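Local coordinates for putative phosphatase (Bacteroides thetaiotaomicron, PDB 3KYA), which is of unproven function but is named a putative phosphatase, binds zinc and carries an IPT/TIG domain, at residues A[37-43]-A[62-67]. Coordinates in Å, arbitrary orientation, origin at the centre of the assembly. Where two conformers were deposited one is given. Residues are numbered along the deposited sequence.
Sequences YGENFGT and VKSTYV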
loop_
_atom_site.group_PDB
_atom_site.type_symbol
_atom_site.label_atom_id
_atom_site.label_comp_id
_atom_site.label_asym_id
_atom_site.label_seq_id
_atom_site.Cartn_x
_atom_site.Cartn_y
_atom_site.Cartn_z
ATOM N N TYR A 37 -24.771 -19.213 -3.554
ATOM C CA TYR A 37 -26.073 -19.531 -2.960
ATOM C C TYR A 37 -26.855 -20.507 -3.824
ATOM O O TYR A 37 -26.778 -20.470 -5.060
ATOM C CB TYR A 37 -26.929 -18.267 -2.820
ATOM C CG TYR A 37 -26.477 -17.280 -1.776
ATOM C CD1 TYR A 37 -26.810 -17.468 -0.446
ATOM C CD2 TYR A 37 -25.736 -16.149 -2.117
ATOM C CE1 TYR A 37 -26.425 -16.566 0.524
ATOM C CE2 TYR A 37 -25.348 -15.227 -1.144
ATOM C CZ TYR A 37 -25.697 -15.446 0.178
ATOM O OH TYR A 37 -25.334 -14.568 1.179
ATOM N N GLY A 38 -27.641 -21.355 -3.183
ATOM C CA GLY A 38 -28.439 -22.327 -3.911
ATOM C C GLY A 38 -29.226 -23.281 -3.040
ATOM O O GLY A 38 -29.666 -22.932 -1.944
ATOM N N GLU A 39 -29.406 -24.498 -3.540
ATOM C CA GLU A 39 -30.165 -25.513 -2.833
ATOM C C GLU A 39 -29.595 -26.888 -3.052
ATOM O O GLU A 39 -29.059 -27.175 -4.119
ATOM C CB GLU A 39 -31.608 -25.553 -3.353
ATOM C CG GLU A 39 -32.378 -24.278 -3.166
ATOM C CD GLU A 39 -33.777 -24.372 -3.761
ATOM O OE1 GLU A 39 -33.894 -24.602 -4.989
ATOM O OE2 GLU A 39 -34.750 -24.201 -3.000
ATOM N N ASN A 40 -29.738 -27.722 -2.030
ATOM C CA ASN A 40 -29.406 -29.139 -2.073
ATOM C C ASN A 40 -27.900 -29.408 -2.152
ATOM O O ASN A 40 -27.471 -30.323 -2.854
ATOM C CB ASN A 40 -30.164 -29.804 -3.246
ATOM C CG ASN A 40 -30.338 -31.296 -3.078
ATOM O OD1 ASN A 40 -30.361 -31.807 -1.968
ATOM N ND2 ASN A 40 -30.500 -32.004 -4.198
ATOM N N PHE A 41 -27.115 -28.611 -1.427
ATOM C CA PHE A 41 -25.663 -28.779 -1.405
ATOM C C PHE A 41 -25.194 -29.742 -0.319
ATOM O O PHE A 41 -24.039 -30.199 -0.342
ATOM C CB PHE A 41 -24.937 -27.451 -1.172
ATOM C CG PHE A 41 -25.181 -26.402 -2.220
ATOM C CD1 PHE A 41 -25.199 -26.720 -3.575
ATOM C CD2 PHE A 41 -25.263 -25.073 -1.855
ATOM C CE1 PHE A 41 -25.391 -25.738 -4.530
ATOM C CE2 PHE A 41 -25.433 -24.086 -2.810
ATOM C CZ PHE A 41 -25.493 -24.429 -4.153
ATOM N N GLY A 42 -26.061 -30.052 0.638
ATOM C CA GLY A 42 -25.653 -30.910 1.747
ATOM C C GLY A 42 -24.746 -30.131 2.697
ATOM O O GLY A 42 -24.568 -28.926 2.544
ATOM N N THR A 43 -24.168 -30.826 3.677
ATOM C CA THR A 43 -23.339 -30.182 4.704
ATOM C C THR A 43 -21.877 -30.673 4.773
ATOM O O THR A 43 -21.160 -30.355 5.727
ATOM C CB THR A 43 -23.972 -30.391 6.086
ATOM O OG1 THR A 43 -24.088 -31.801 6.355
ATOM C CG2 THR A 43 -25.363 -29.739 6.167
ATOM N N VAL A 62 -19.350 -25.953 3.174
ATOM C CA VAL A 62 -20.609 -26.308 2.513
ATOM C C VAL A 62 -21.702 -26.380 3.564
ATOM O O VAL A 62 -21.562 -27.152 4.528
ATOM C CB VAL A 62 -20.500 -27.696 1.830
ATOM C CG1 VAL A 62 -21.829 -28.111 1.176
ATOM C CG2 VAL A 62 -19.373 -27.709 0.811
ATOM N N LYS A 63 -22.777 -25.605 3.402
ATOM C CA LYS A 63 -23.855 -25.583 4.401
ATOM C C LYS A 63 -25.287 -25.555 3.840
ATOM O O LYS A 63 -26.062 -24.645 4.138
ATOM C CB LYS A 63 -23.649 -24.405 5.358
ATOM C CG LYS A 63 -22.475 -24.574 6.320
ATOM C CD LYS A 63 -22.686 -25.773 7.263
ATOM C CE LYS A 63 -21.543 -25.939 8.286
ATOM N NZ LYS A 63 -20.258 -26.373 7.677
ATOM N N SER A 64 -25.614 -26.541 3.010
ATOM C CA SER A 64 -26.990 -26.745 2.527
ATOM C C SER A 64 -27.455 -25.768 1.446
ATOM O O SER A 64 -27.746 -26.178 0.316
ATOM C CB SER A 64 -27.947 -26.703 3.725
ATOM O OG SER A 64 -27.432 -27.485 4.799
ATOM N N THR A 65 -27.543 -24.489 1.795
ATOM C CA THR A 65 -27.939 -23.460 0.840
ATOM C C THR A 65 -26.825 -22.528 0.405
ATOM O O THR A 65 -27.079 -21.577 -0.333
ATOM C CB THR A 65 -29.097 -22.627 1.412
ATOM O OG1 THR A 65 -28.701 -22.066 2.670
ATOM C CG2 THR A 65 -30.296 -23.498 1.590
ATOM N N TYR A 66 -25.589 -22.779 0.840
ATOM C CA TYR A 66 -24.464 -21.984 0.356
ATOM C C TYR A 66 -23.158 -22.780 0.377
ATOM O O TYR A 66 -23.011 -23.723 1.151
ATOM C CB TYR A 66 -24.294 -20.675 1.140
ATOM C CG TYR A 66 -23.922 -20.800 2.606
ATOM C CD1 TYR A 66 -22.586 -20.886 2.992
ATOM C CD2 TYR A 66 -24.896 -20.756 3.609
ATOM C CE1 TYR A 66 -22.223 -20.991 4.331
ATOM C CE2 TYR A 66 -24.532 -20.848 4.974
ATOM C CZ TYR A 66 -23.180 -20.964 5.310
ATOM O OH TYR A 66 -22.781 -21.058 6.624
ATOM N N VAL A 67 -22.260 -22.410 -0.518
ATOM C CA VAL A 67 -20.925 -22.986 -0.592
ATOM C C VAL A 67 -19.917 -21.871 -0.742
ATOM O O VAL A 67 -20.123 -20.946 -1.534
ATOM C CB VAL A 67 -20.762 -23.948 -1.798
ATOM C CG1 VAL A 67 -19.316 -24.470 -1.892
ATOM C CG2 VAL A 67 -21.734 -25.109 -1.692
HETATM O O HOH W 1 -20.952 -29.067 7.901
#
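Phe41 and Ser64, with Thr43, bury the most surface where the turn after strand 33-39 wraps around the hairpin bend at 62-67. Phe41, flat and apolar, suits the buried space beneath that bend: Val67 CG2 lies 3.9 Å from the Phe41 ring centroid in a CH-pi contact over the face, and Phe41 CB meets Val62 CG1 at 4.0 Å. Ser64 O accepts a hydrogen bond from Phe41 N (3.1 Å) and Ser64 N donates one to Gly42 O (2.6 Å); small Ser64 also hydrogen-bonds through OG to Gly10 O. Gly42 has a positive phi, which glycine adopts readily; at Gly38 a CB would strike the Phe41 ring. Thr43, part methyl and part hydroxyl, suits the exposed margin, resting CG2 on Ser64 OG (3.4 Å). A hydrogen bond from Gly38 N to Thr65 O (2.9 Å) lies beside the antiparallel non-hydrogen-bonded pair Tyr37-Tyr66. Within this immunoglobulin-like IPT/TIG domain, strand 33-39 lies between strands 66-70 and 19-28, while Tyr37 and Tyr66 pack against Asp340 and Thr348 of the second subunit.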